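Local structure of similar to N-acetyltransferase (Staphylococcus aureus subsp. aureus, 4MBU) at residues A[18-23]-A[28-33]; A[63-68]-A[91-96]; A[71-76]-A[82-87]; A[120-125]-A[131-136]; A[144-149]-A[154-159]. The protein probably catalyses transfer of an acetyl group from acetyl-coenzyme A to an as yet unassigned acceptor, as a member of the GNAT family. All coordinates share one frame; numbering follows the deposited sequence.

Contact 1: A[18-23]-A[28-33]; sequences AIYNDA and TAVYTY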
# COMPACT_ATOMS: atom_id res chain seq x y z
N ALA A 18 17.30 -21.80 15.09
CA ALA A 18 18.06 -21.70 13.85
C ALA A 18 17.28 -20.85 12.88
O ALA A 18 17.80 -19.86 12.33
CB ALA A 18 18.34 -23.08 13.27
N ILE A 19 16.00 -21.19 12.73
CA ILE A 19 15.15 -20.50 11.76
C ILE A 19 15.19 -19.00 12.07
O ILE A 19 15.52 -18.18 11.20
CB ILE A 19 13.70 -21.04 11.79
CG1 ILE A 19 13.67 -22.53 11.41
CG2 ILE A 19 12.80 -20.25 10.86
CD1 ILE A 19 12.25 -23.14 11.47
N TYR A 20 14.96 -18.67 13.35
CA TYR A 20 14.88 -17.28 13.77
C TYR A 20 16.19 -16.60 13.46
O TYR A 20 16.21 -15.53 12.85
CB TYR A 20 14.58 -17.19 15.27
CG TYR A 20 14.21 -15.82 15.79
CD1 TYR A 20 12.99 -15.23 15.47
CD2 TYR A 20 15.06 -15.13 16.65
CE1 TYR A 20 12.64 -13.98 15.99
CE2 TYR A 20 14.73 -13.90 17.17
CZ TYR A 20 13.52 -13.32 16.83
OH TYR A 20 13.20 -12.10 17.36
N ASN A 21 17.30 -17.25 13.82
CA ASN A 21 18.59 -16.59 13.64
C ASN A 21 18.92 -16.39 12.17
O ASN A 21 19.54 -15.38 11.82
CB ASN A 21 19.71 -17.33 14.38
CG ASN A 21 19.75 -16.99 15.85
OD1 ASN A 21 19.23 -15.95 16.28
ND2 ASN A 21 20.39 -17.85 16.64
N ASP A 22 18.47 -17.31 11.32
CA ASP A 22 18.72 -17.16 9.89
C ASP A 22 18.05 -15.85 9.47
O ASP A 22 18.64 -15.01 8.79
CB ASP A 22 18.14 -18.35 9.12
CG ASP A 22 18.94 -18.68 7.87
OD1 ASP A 22 20.19 -18.67 7.94
OD2 ASP A 22 18.32 -18.95 6.82
N ALA A 23 16.83 -15.66 9.96
CA ALA A 23 16.04 -14.50 9.58
C ALA A 23 16.73 -13.24 10.09
O ALA A 23 16.69 -12.19 9.43
CB ALA A 23 14.63 -14.62 10.13
N THR A 28 15.15 -8.72 6.69
CA THR A 28 14.54 -7.68 7.50
C THR A 28 13.27 -8.19 8.17
O THR A 28 12.44 -7.40 8.61
CB THR A 28 14.17 -6.50 6.62
OG1 THR A 28 13.27 -6.95 5.61
CG2 THR A 28 15.40 -5.90 5.97
N ALA A 29 13.11 -9.50 8.23
CA ALA A 29 11.93 -10.10 8.84
C ALA A 29 11.95 -9.92 10.36
O ALA A 29 10.91 -9.98 11.02
CB ALA A 29 11.84 -11.58 8.47
N VAL A 30 13.14 -9.73 10.92
CA VAL A 30 13.31 -9.43 12.34
C VAL A 30 14.15 -8.16 12.45
O VAL A 30 15.29 -8.13 11.96
CB VAL A 30 14.06 -10.57 13.06
CG1 VAL A 30 14.03 -10.35 14.57
CG2 VAL A 30 13.44 -11.93 12.73
N TYR A 31 13.60 -7.12 13.07
CA TYR A 31 14.34 -5.87 13.25
C TYR A 31 15.37 -6.02 14.39
O TYR A 31 15.37 -5.25 15.36
CB TYR A 31 13.40 -4.68 13.50
CG TYR A 31 12.68 -4.12 12.27
CD1 TYR A 31 12.47 -4.90 11.14
CD2 TYR A 31 12.21 -2.80 12.25
CE1 TYR A 31 11.80 -4.39 10.02
CE2 TYR A 31 11.54 -2.28 11.13
CZ TYR A 31 11.34 -3.09 10.02
OH TYR A 31 10.69 -2.61 8.90
N THR A 32 16.23 -7.02 14.27
CA THR A 32 17.25 -7.33 15.27
C THR A 32 18.57 -7.47 14.53
O THR A 32 18.59 -7.82 13.35
CB THR A 32 16.90 -8.63 16.02
OG1 THR A 32 15.66 -8.45 16.73
CG2 THR A 32 17.98 -9.01 17.03
N TYR A 33 19.69 -7.20 15.21
CA TYR A 33 20.98 -7.31 14.55
C TYR A 33 21.72 -8.59 14.93
O TYR A 33 22.27 -9.26 14.05
CB TYR A 33 21.85 -6.09 14.86
CG TYR A 33 21.23 -4.76 14.50
CD1 TYR A 33 21.02 -4.40 13.17
CD2 TYR A 33 20.87 -3.85 15.48
CE1 TYR A 33 20.46 -3.16 12.84
CE2 TYR A 33 20.31 -2.62 15.16
CZ TYR A 33 20.10 -2.28 13.84
OH TYR A 33 19.56 -1.05 13.52
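Tyr20 reaches across from helix 13-26 to touch Val30, in the loop that follows that helix. Followed from CB outward, the tyrosine side chain makes its first contact at CE1, 3.9 Å from Val30 CG2. Next along the ring, Tyr20 CZ is 3.8 Å from Val30 CG1, and at the tip Tyr20 OH comes within 3.4 Å of the same methyl, with Thr32 OG1 a more distant neighbour. The tyrosine CG lies opposite the backbone N about CA-CB (chi1 -169°), which carries the ring out towards the loop, and the two side chains meet at about a right angle. One turn on, Ala23 CB is 3.9 Å from Val30 CG2 and 4.4 Å from Ala29 CB, so the two valine methyls are shared out, CG1 to the phenol end and CG2 to both the ring and the alanine.

The loop is shaped by an inverse gamma turn centred on Tyr31, and Lys150 NZ bonds to the carbonyls of Val30 and Thr32. Elsewhere the Tyr20 ring makes an edge-to-face pair with Tyr88 and a cation-pi contact with Arg41, while Trp76 of a second subunit packs on it. Between helix and loop themselves the chemistry is van der Waals: shape rather than polarity holds them together, and the stronger polar bonds of the loop, such as those from Lys150, are made to other parts of the chain.

Contact 2: A[63-68]-A[91-96]; sequences SVLGFA and ASARGK
Leu65 and Ala93 meet through their beta carbons, with Leu65 CB 3.9 Å from Ala93 CB. The leucine carries its extended CD1 branch past the same methyl, at 4.0 Å between Leu65 CD1 and Ala93 CB, so that one small group is touched at two points. A chi1 of -57°, with CG beside the leucine's own backbone N, leaves CD1 able to reach that methyl. Beyond it, Leu65 CD1 comes to 4.4 Å from Lys96 NZ, a distant approach; the ammonium group itself is engaged by Glu60 in a salt bridge. Leu65 lies in a classic beta bulge, in which it and Gly66 both stand opposite Phe58, an irregularity consistent with its turn towards the loop.

Segment 91-96 links strand 82-89 to helix 98-112, and its run Arg94-Gly95-Lys96, continuing into that helix, matches the Arg/Gln-X-X-Gly-X-Gly/Ala signature with which GNAT enzymes bind the pyrophosphate of acetyl-coenzyme A, a role that is probable here by family. Farther out, Ile98 at the start of the helix packs on both Leu65 and Ala93, Asp90 bonds to the backbone of Leu65, and its carboxylate also holds Ser92 OG.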
# COMPACT_ATOMS: atom_id res chain seq x y z
N SER A 63 11.22 -33.05 10.82
CA SER A 63 11.90 -31.76 10.86
C SER A 63 10.95 -30.57 10.99
O SER A 63 9.98 -30.45 10.23
CB SER A 63 12.79 -31.60 9.62
OG SER A 63 13.95 -32.41 9.72
N VAL A 64 11.24 -29.70 11.95
CA VAL A 64 10.52 -28.44 12.10
C VAL A 64 10.93 -27.46 11.00
O VAL A 64 12.05 -26.94 10.99
CB VAL A 64 10.79 -27.82 13.49
CG1 VAL A 64 10.24 -26.38 13.57
CG2 VAL A 64 10.19 -28.69 14.60
N LEU A 65 10.01 -27.19 10.07
CA LEU A 65 10.30 -26.33 8.93
C LEU A 65 9.69 -24.95 9.10
O LEU A 65 9.95 -24.05 8.29
CB LEU A 65 9.80 -26.96 7.62
CG LEU A 65 10.35 -28.36 7.32
CD1 LEU A 65 9.85 -28.86 5.96
CD2 LEU A 65 11.87 -28.39 7.37
N GLY A 66 8.86 -24.77 10.11
CA GLY A 66 8.36 -23.42 10.35
C GLY A 66 7.75 -23.26 11.71
O GLY A 66 7.39 -24.26 12.34
N PHE A 67 7.62 -22.02 12.18
CA PHE A 67 6.91 -21.77 13.44
C PHE A 67 6.17 -20.44 13.41
O PHE A 67 6.41 -19.62 12.54
CB PHE A 67 7.84 -21.88 14.66
CG PHE A 67 8.69 -20.67 14.91
CD1 PHE A 67 9.90 -20.50 14.25
CD2 PHE A 67 8.29 -19.72 15.86
CE1 PHE A 67 10.69 -19.37 14.50
CE2 PHE A 67 9.08 -18.60 16.12
CZ PHE A 67 10.28 -18.42 15.44
N ALA A 68 5.24 -20.27 14.35
CA ALA A 68 4.36 -19.10 14.36
C ALA A 68 3.76 -18.87 15.73
O ALA A 68 3.49 -19.82 16.47
CB ALA A 68 3.24 -19.27 13.35
N ALA A 91 14.23 -21.19 5.18
CA ALA A 91 14.50 -20.73 3.81
C ALA A 91 14.65 -21.88 2.82
O ALA A 91 14.50 -21.70 1.61
CB ALA A 91 15.72 -19.81 3.78
N SER A 92 14.94 -23.08 3.32
CA SER A 92 15.04 -24.25 2.46
C SER A 92 13.66 -24.83 2.20
O SER A 92 13.52 -25.75 1.40
CB SER A 92 15.91 -25.32 3.12
OG SER A 92 15.32 -25.77 4.33
N ALA A 93 12.66 -24.30 2.89
CA ALA A 93 11.32 -24.89 2.85
C ALA A 93 10.25 -23.94 2.31
O ALA A 93 9.06 -24.10 2.61
CB ALA A 93 10.93 -25.40 4.24
N ARG A 94 10.67 -22.96 1.51
CA ARG A 94 9.73 -21.96 0.98
C ARG A 94 8.99 -22.52 -0.22
O ARG A 94 9.45 -23.46 -0.86
CB ARG A 94 10.48 -20.68 0.58
CG ARG A 94 11.39 -20.11 1.66
CD ARG A 94 10.63 -19.63 2.88
NE ARG A 94 9.63 -18.61 2.56
CZ ARG A 94 9.91 -17.35 2.23
NH1 ARG A 94 11.17 -16.94 2.15
NH2 ARG A 94 8.93 -16.50 1.96
N GLY A 95 7.82 -21.94 -0.52
CA GLY A 95 7.04 -22.37 -1.67
C GLY A 95 6.19 -23.60 -1.42
O GLY A 95 5.56 -24.12 -2.35
N LYS A 96 6.16 -24.07 -0.18
CA LYS A 96 5.41 -25.27 0.16
C LYS A 96 4.05 -24.97 0.81
O LYS A 96 3.32 -25.89 1.19
CB LYS A 96 6.24 -26.17 1.08
CG LYS A 96 7.61 -26.51 0.52
CD LYS A 96 8.31 -27.56 1.37
CE LYS A 96 7.50 -28.84 1.41
NZ LYS A 96 8.27 -29.98 1.96

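Contact 3: A[71-76]-A[82-87]; sequences GSFRPW and TIEHSI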
# COMPACT_ATOMS: atom_id res chain seq x y z
N GLY A 71 0.88 -12.62 20.23
CA GLY A 71 0.97 -12.05 21.56
C GLY A 71 0.50 -10.62 21.55
O GLY A 71 -0.26 -10.22 20.67
N SER A 72 0.96 -9.83 22.52
CA SER A 72 0.48 -8.47 22.70
C SER A 72 0.90 -7.57 21.54
O SER A 72 2.00 -7.73 21.01
CB SER A 72 1.00 -7.90 24.02
OG SER A 72 0.95 -6.49 24.05
N PHE A 73 0.03 -6.65 21.13
CA PHE A 73 0.39 -5.69 20.08
C PHE A 73 1.02 -4.43 20.70
O PHE A 73 2.14 -4.06 20.35
CB PHE A 73 -0.81 -5.34 19.21
CG PHE A 73 -0.60 -4.13 18.35
CD1 PHE A 73 0.46 -4.07 17.45
CD2 PHE A 73 -1.46 -3.04 18.44
CE1 PHE A 73 0.66 -2.94 16.66
CE2 PHE A 73 -1.27 -1.92 17.66
CZ PHE A 73 -0.21 -1.86 16.77
N ARG A 74 0.29 -3.77 21.60
CA ARG A 74 0.84 -2.65 22.36
C ARG A 74 0.52 -2.87 23.82
O ARG A 74 -0.55 -3.39 24.14
CB ARG A 74 0.28 -1.30 21.87
CG ARG A 74 1.04 -0.74 20.67
CD ARG A 74 0.25 0.30 19.88
NE ARG A 74 0.17 1.61 20.54
CZ ARG A 74 1.15 2.51 20.54
NH1 ARG A 74 2.31 2.24 19.95
NH2 ARG A 74 0.98 3.68 21.15
N PRO A 75 1.45 -2.49 24.72
CA PRO A 75 1.32 -2.81 26.15
C PRO A 75 0.50 -1.78 26.91
O PRO A 75 1.06 -0.90 27.57
CB PRO A 75 2.77 -2.79 26.64
CG PRO A 75 3.45 -1.78 25.75
CD PRO A 75 2.73 -1.83 24.40
N TRP A 76 -0.82 -1.90 26.82
CA TRP A 76 -1.75 -1.09 27.61
C TRP A 76 -3.01 -1.93 27.66
O TRP A 76 -3.38 -2.53 26.65
CB TRP A 76 -2.03 0.27 26.95
CG TRP A 76 -0.97 1.33 27.14
CD1 TRP A 76 -0.86 2.20 28.19
CD2 TRP A 76 0.10 1.66 26.24
NE1 TRP A 76 0.22 3.03 28.01
CE2 TRP A 76 0.83 2.72 26.82
CE3 TRP A 76 0.52 1.15 25.00
CZ2 TRP A 76 1.96 3.28 26.20
CZ3 TRP A 76 1.65 1.71 24.39
CH2 TRP A 76 2.35 2.76 25.00
N THR A 82 -6.64 -7.07 20.99
CA THR A 82 -5.76 -6.98 19.82
C THR A 82 -4.52 -7.82 20.06
O THR A 82 -3.89 -7.71 21.13
CB THR A 82 -5.31 -5.54 19.57
OG1 THR A 82 -6.47 -4.72 19.37
CG2 THR A 82 -4.41 -5.44 18.34
N ILE A 83 -4.17 -8.66 19.09
CA ILE A 83 -2.93 -9.43 19.14
C ILE A 83 -2.11 -9.19 17.88
O ILE A 83 -2.66 -8.87 16.84
CB ILE A 83 -3.21 -10.95 19.28
CG1 ILE A 83 -4.41 -11.32 18.42
CG2 ILE A 83 -3.46 -11.34 20.75
CD1 ILE A 83 -4.62 -12.82 18.28
N GLU A 84 -0.79 -9.34 17.98
CA GLU A 84 0.06 -9.28 16.81
C GLU A 84 0.70 -10.63 16.63
O GLU A 84 1.16 -11.24 17.61
CB GLU A 84 1.14 -8.21 16.97
CG GLU A 84 2.19 -8.25 15.85
CD GLU A 84 3.16 -7.08 15.91
OE1 GLU A 84 2.97 -6.18 16.77
OE2 GLU A 84 4.12 -7.04 15.10
N HIS A 85 0.73 -11.12 15.40
CA HIS A 85 1.33 -12.42 15.15
C HIS A 85 2.62 -12.33 14.35
O HIS A 85 2.91 -11.31 13.72
CB HIS A 85 0.37 -13.34 14.40
CG HIS A 85 0.13 -12.92 12.99
ND1 HIS A 85 -0.71 -11.88 12.65
CD2 HIS A 85 0.63 -13.39 11.82
CE1 HIS A 85 -0.72 -11.73 11.34
NE2 HIS A 85 0.07 -12.64 10.81
N SER A 86 3.38 -13.42 14.38
CA SER A 86 4.55 -13.56 13.52
C SER A 86 4.72 -14.99 13.05
O SER A 86 4.35 -15.95 13.75
CB SER A 86 5.82 -13.03 14.20
OG SER A 86 5.87 -13.39 15.56
N ILE A 87 5.25 -15.13 11.84
CA ILE A 87 5.42 -16.42 11.19
C ILE A 87 6.81 -16.47 10.57
O ILE A 87 7.23 -15.52 9.91
CB ILE A 87 4.40 -16.61 10.05
CG1 ILE A 87 2.96 -16.58 10.57
CG2 ILE A 87 4.65 -17.92 9.29
CD1 ILE A 87 1.94 -16.40 9.45
O HOH W 1 4.19 -6.81 19.13
O HOH W 2 -2.24 -5.84 22.23
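The Phe73 ring meets Glu84 at its edge: carboxylate oxygen OE1 lies near the ring plane, 3.3 Å from Phe73 CD1, with the carboxylate plane turned 54° from the ring. One face of the same ring carries Arg74 CG, placed towards the rim. Thr82 CG2 comes in obliquely, at 3.7 Å from Phe73 CB, and the two side chains run alongside each other in the same direction. The guanidinium of Arg74 in turn has Trp76 CZ3 over one face, towards its rim.

Glu84, its CG opposite the backbone N (chi1 172°) and its chain extended beyond, puts its carboxylate beside the phenyl edge, where polar partners take it up. Water 1 donates to Glu84 OE1 at 2.7 Å and to the Ser72 carbonyl O at 3.0 Å, so it bridges the segments. Glu84 OE2 turns to another chain, pairing with Arg74 of a second subunit; Arg74 of this chain bonds in return to Glu84 of that subunit, a reciprocal pair of salt bridges across the interface.

The backbones belong to the beta hairpin of strands 63-72 and 82-89, in the middle of the mixed GNAT sheet. Gly71 and Glu84 form an antiparallel hydrogen-bonded pair, Gly71 N to Glu84 O at 3.0 Å and Glu84 N to Gly71 O at 2.9 Å, and Ile83 CA also points a C-H at that glycine carbonyl. Past this pair direct bonding gives way to a water bridge: water 2 accepts from Phe73 N at 2.6 Å and donates to Thr82 O. Thr82 OG1 bonds to the Val147 carbonyl of the second subunit.

Contact 4: A[120-125]-A[131-136]; sequences AGIDAS and KLHQKF. With CD (cadmium ion), chain G.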
# COMPACT_ATOMS: atom_id res chain seq x y z
N ALA A 120 -0.42 -7.67 11.78
CA ALA A 120 0.87 -8.08 11.25
C ALA A 120 1.71 -6.84 11.00
O ALA A 120 1.27 -5.91 10.31
CB ALA A 120 0.70 -8.83 9.94
N GLY A 121 2.92 -6.83 11.56
CA GLY A 121 3.91 -5.84 11.16
C GLY A 121 4.76 -6.46 10.08
O GLY A 121 5.51 -7.38 10.34
N ILE A 122 4.65 -6.00 8.84
CA ILE A 122 5.38 -6.62 7.75
C ILE A 122 6.29 -5.58 7.11
O ILE A 122 5.83 -4.49 6.78
CB ILE A 122 4.41 -7.14 6.67
CG1 ILE A 122 3.34 -8.06 7.26
CG2 ILE A 122 5.16 -7.85 5.56
CD1 ILE A 122 2.28 -8.47 6.24
N ASP A 123 7.57 -5.91 6.92
CA ASP A 123 8.47 -4.97 6.26
C ASP A 123 7.92 -4.68 4.87
O ASP A 123 7.45 -5.61 4.21
CB ASP A 123 9.88 -5.55 6.15
CG ASP A 123 10.88 -4.53 5.64
OD1 ASP A 123 11.23 -3.62 6.42
OD2 ASP A 123 11.30 -4.63 4.46
N ALA A 124 7.93 -3.43 4.43
CA ALA A 124 7.31 -3.09 3.14
C ALA A 124 7.93 -3.88 1.98
O ALA A 124 7.31 -4.04 0.93
CB ALA A 124 7.38 -1.60 2.88
N SER A 125 9.15 -4.38 2.19
CA SER A 125 9.85 -5.17 1.17
C SER A 125 9.42 -6.63 1.11
O SER A 125 9.77 -7.33 0.16
CB SER A 125 11.36 -5.13 1.38
OG SER A 125 11.91 -3.94 0.85
N LYS A 131 1.41 -10.49 0.14
CA LYS A 131 0.49 -11.25 -0.70
C LYS A 131 -0.27 -12.32 0.10
O LYS A 131 -1.48 -12.54 -0.09
CB LYS A 131 1.25 -11.89 -1.86
CG LYS A 131 0.42 -12.88 -2.66
CD LYS A 131 1.28 -13.67 -3.65
CE LYS A 131 0.48 -14.01 -4.90
NZ LYS A 131 -0.06 -12.77 -5.53
N LEU A 132 0.45 -13.00 0.99
CA LEU A 132 -0.17 -14.05 1.82
C LEU A 132 -1.23 -13.45 2.74
O LEU A 132 -2.29 -14.04 2.97
CB LEU A 132 0.90 -14.74 2.67
CG LEU A 132 0.35 -15.75 3.67
CD1 LEU A 132 -0.23 -16.95 2.95
CD2 LEU A 132 1.41 -16.17 4.66
N HIS A 133 -0.94 -12.28 3.26
CA HIS A 133 -1.89 -11.68 4.18
C HIS A 133 -3.12 -11.15 3.47
O HIS A 133 -4.25 -11.30 3.96
CB HIS A 133 -1.20 -10.63 5.05
CG HIS A 133 -0.45 -11.23 6.19
ND1 HIS A 133 0.79 -11.83 6.03
CD2 HIS A 133 -0.77 -11.39 7.49
CE1 HIS A 133 1.20 -12.29 7.19
NE2 HIS A 133 0.27 -12.04 8.09
N GLN A 134 -2.91 -10.53 2.31
CA GLN A 134 -4.02 -10.11 1.47
C GLN A 134 -4.91 -11.30 1.14
O GLN A 134 -6.13 -11.18 1.14
CB GLN A 134 -3.51 -9.46 0.18
CG GLN A 134 -2.83 -8.11 0.38
CD GLN A 134 -2.40 -7.50 -0.94
OE1 GLN A 134 -1.75 -8.16 -1.74
NE2 GLN A 134 -2.76 -6.23 -1.17
N LYS A 135 -4.29 -12.45 0.86
CA LYS A 135 -5.06 -13.67 0.57
C LYS A 135 -6.03 -14.02 1.70
O LYS A 135 -7.14 -14.46 1.45
CB LYS A 135 -4.14 -14.86 0.28
CG LYS A 135 -4.89 -16.11 -0.21
CD LYS A 135 -3.95 -17.31 -0.47
CE LYS A 135 -3.63 -18.07 0.81
NZ LYS A 135 -2.98 -19.41 0.59
N PHE A 136 -5.61 -13.80 2.95
CA PHE A 136 -6.46 -14.08 4.11
C PHE A 136 -7.28 -12.86 4.53
O PHE A 136 -7.76 -12.80 5.66
CB PHE A 136 -5.61 -14.59 5.28
CG PHE A 136 -5.20 -16.03 5.15
CD1 PHE A 136 -5.95 -17.03 5.75
CD2 PHE A 136 -4.09 -16.39 4.40
CE1 PHE A 136 -5.58 -18.36 5.62
CE2 PHE A 136 -3.72 -17.71 4.27
CZ PHE A 136 -4.47 -18.70 4.88
CD CD G . 6.12 -9.21 11.91
O HOH W 3 3.99 -8.83 13.20
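Ile122 lays its terminal methyl over one face of the His133 imidazole, a CH-pi contact in which Ile122 CD1 is 4.0 Å from the ring centroid and 24° off the ring normal. Its CG1 sits opposite the carbonyl carbon (chi1 -54°) with CD1 extended beyond, which brings the methyl over the imidazole. The methyl is offset towards the rim, with His133 ND1 its nearest ring atom at 3.7 Å. Plain van der Waals packing is added by Ala120, two residues earlier on the same side of the strand, whose CB lies 3.7 Å from His133 NE2.

Hydrogen bonds hold the ring in its place between helix and sheet. Within the helix ND1 is bonded to the Ser129 carbonyl, and NE2 pairs with NE2 of His85, so both nitrogens of this buried ring are engaged. At the strand's end Ser125 N donates to Asp123 OD2 at 3.1 Å, approaching from above the carboxylate plane, to make an Asx turn.

Metal coordination involves the intervening Gly121: its carbonyl O binds a cadmium ion at 2.5 Å, and its N donates to a water that is itself a cadmium ligand.

Strand 117-123 covered by helix 127-135 corresponds to the strand and helix that in GNAT relatives border the acetyl-coenzyme A groove, and probably do so here.

Contact 5: A[144-149]-A[154-159]; sequences LTNVGY and WLDLAF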
# COMPACT_ATOMS: atom_id res chain seq x y z
N LEU A 144 4.56 2.97 8.30
CA LEU A 144 5.44 3.90 9.00
C LEU A 144 6.78 3.88 8.29
O LEU A 144 7.46 2.85 8.23
CB LEU A 144 5.58 3.50 10.46
CG LEU A 144 4.33 3.69 11.32
CD1 LEU A 144 4.42 2.81 12.51
CD2 LEU A 144 4.24 5.12 11.77
N THR A 145 7.15 5.03 7.73
CA THR A 145 8.36 5.11 6.90
C THR A 145 9.59 5.43 7.76
O THR A 145 9.51 6.22 8.70
CB THR A 145 8.21 6.19 5.82
OG1 THR A 145 7.97 7.45 6.45
CG2 THR A 145 7.03 5.88 4.91
N ASN A 146 10.72 4.82 7.40
CA ASN A 146 11.98 5.05 8.09
C ASN A 146 11.92 4.75 9.58
O ASN A 146 12.55 5.46 10.37
CB ASN A 146 12.45 6.50 7.88
CG ASN A 146 12.56 6.86 6.41
OD1 ASN A 146 13.02 6.06 5.60
ND2 ASN A 146 12.12 8.07 6.05
N VAL A 147 11.16 3.73 9.97
CA VAL A 147 11.09 3.37 11.39
C VAL A 147 12.19 2.42 11.76
O VAL A 147 12.53 2.30 12.95
CB VAL A 147 9.75 2.70 11.82
CG1 VAL A 147 8.65 3.70 11.91
CG2 VAL A 147 9.40 1.55 10.87
N GLY A 148 12.72 1.70 10.77
CA GLY A 148 13.79 0.76 11.07
C GLY A 148 15.07 1.10 10.33
O GLY A 148 15.04 1.87 9.38
N TYR A 149 16.20 0.55 10.77
CA TYR A 149 17.47 0.72 10.06
C TYR A 149 18.26 -0.59 10.13
O TYR A 149 18.62 -1.07 11.21
CB TYR A 149 18.29 1.88 10.67
CG TYR A 149 19.56 2.24 9.91
CD1 TYR A 149 19.50 2.96 8.72
CD2 TYR A 149 20.82 1.90 10.39
CE1 TYR A 149 20.65 3.31 8.02
CE2 TYR A 149 21.98 2.24 9.70
CZ TYR A 149 21.89 2.94 8.51
OH TYR A 149 23.02 3.29 7.81
N TRP A 154 17.26 2.48 5.34
CA TRP A 154 16.09 2.75 6.16
C TRP A 154 14.96 1.79 5.78
O TRP A 154 14.85 1.39 4.63
CB TRP A 154 15.68 4.22 6.01
CG TRP A 154 16.71 5.13 6.60
CD1 TRP A 154 17.68 5.83 5.93
CD2 TRP A 154 16.92 5.41 8.00
NE1 TRP A 154 18.47 6.53 6.82
CE2 TRP A 154 18.02 6.30 8.09
CE3 TRP A 154 16.27 5.00 9.17
CZ2 TRP A 154 18.48 6.78 9.32
CZ3 TRP A 154 16.74 5.48 10.38
CH2 TRP A 154 17.84 6.36 10.45
N LEU A 155 14.17 1.41 6.77
CA LEU A 155 13.14 0.38 6.62
C LEU A 155 11.77 0.97 6.95
O LEU A 155 11.63 1.75 7.91
CB LEU A 155 13.39 -0.80 7.57
CG LEU A 155 14.77 -1.44 7.63
CD1 LEU A 155 14.80 -2.54 8.71
CD2 LEU A 155 15.13 -2.03 6.28
N ASP A 156 10.78 0.55 6.16
CA ASP A 156 9.40 0.96 6.33
C ASP A 156 8.61 -0.23 6.85
O ASP A 156 8.72 -1.34 6.33
CB ASP A 156 8.79 1.41 4.99
CG ASP A 156 9.54 2.58 4.35
OD1 ASP A 156 10.34 3.26 5.04
OD2 ASP A 156 9.33 2.84 3.15
N LEU A 157 7.79 0.01 7.88
CA LEU A 157 6.99 -1.05 8.45
C LEU A 157 5.53 -0.86 8.08
O LEU A 157 4.93 0.16 8.39
CB LEU A 157 7.14 -1.07 9.98
CG LEU A 157 6.39 -2.20 10.69
CD1 LEU A 157 7.04 -3.53 10.35
CD2 LEU A 157 6.35 -1.99 12.20
N ALA A 158 4.96 -1.84 7.39
CA ALA A 158 3.55 -1.81 7.03
C ALA A 158 2.72 -2.58 8.04
O ALA A 158 3.13 -3.63 8.54
CB ALA A 158 3.35 -2.36 5.64
N PHE A 159 1.55 -2.06 8.38
CA PHE A 159 0.65 -2.77 9.28
C PHE A 159 -0.50 -3.35 8.46
O PHE A 159 -1.13 -2.64 7.68
CB PHE A 159 0.09 -1.82 10.33
CG PHE A 159 1.03 -1.55 11.47
CD1 PHE A 159 1.22 -0.25 11.91
CD2 PHE A 159 1.68 -2.57 12.12
CE1 PHE A 159 2.07 0.02 12.96
CE2 PHE A 159 2.54 -2.31 13.18
CZ PHE A 159 2.73 -1.01 13.60
O HOH W 4 11.95 5.05 3.59
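Trp154 and Tyr149 pair across the antiparallel hairpin of strands 139-150 and 153-163, which a classic beta bulge interrupts: Val147 and Gly148 stand together opposite Leu155. The aromatic pair is edge-to-face, with Tyr149 CD1 poised over the indole, the centroids of the tyrosine ring and the indole six-membered ring 4.7 Å apart and planes at 53°. Different rotamers make this possible, since the tyrosine CG swings opposite its backbone N (chi1 -174°) and the indole is carried beside its own N (chi1 -67°). Arg116 of a second subunit adds a cation-pi contact to the tryptophan.

On the other face Leu155, with its CG beside the backbone N, folds back over the glycine, so that Leu155 CG rests 3.7 Å from Gly148 C. Val147 takes a rotamer with CG2 lodged between N and carbonyl carbon. That methyl meets Leu157 CB at 3.6 Å, the two side chains crossing at about a right angle. Farther along, Leu144 CD1 touches Phe159 CE1 at 3.7 Å.

Regular bonding is kept by the Leu144-Leu157 pair and by Gly148 with Leu155, and between them the register shifts by two; Val147 N adds a weak bond to Leu155 O. At the corner Asn146 adopts left-handed backbone angles, and the short Asp156 side chain turns in to receive it. Thr145 OG1 is hydrogen-bonded to Glu161 of the second subunit. Asp156 OD1 accepts from Asn146 N at 2.9 Å on its anti side but somewhat out of the carboxylate plane, and water 4 donates both to this oxygen and to Asn146 OD1.

Contact 4 is the buried one, an imidazole wedged between strand and helix; contact 1 is a surface contact, and the others are partly buried. Contacts 2 and 3 both use strand 63-72, at opposite sides of the chain centre, one packing the probable coenzyme-binding loop on it and the other pairing it with strand 82-89. Backbone bonding dominates in the hairpin contacts 3 and 5, whereas contacts 1, 2 and 4 join through side-chain packing alone. Contacts 1, 3 and 5 also meet the second subunit. Contact 4 is tied directly to all three: Tyr31 OH bonds to Asp123, the histidine pair links it to contact 3, and Ile122 N to Ala158 O splices it to contact 5 through neighbouring strands.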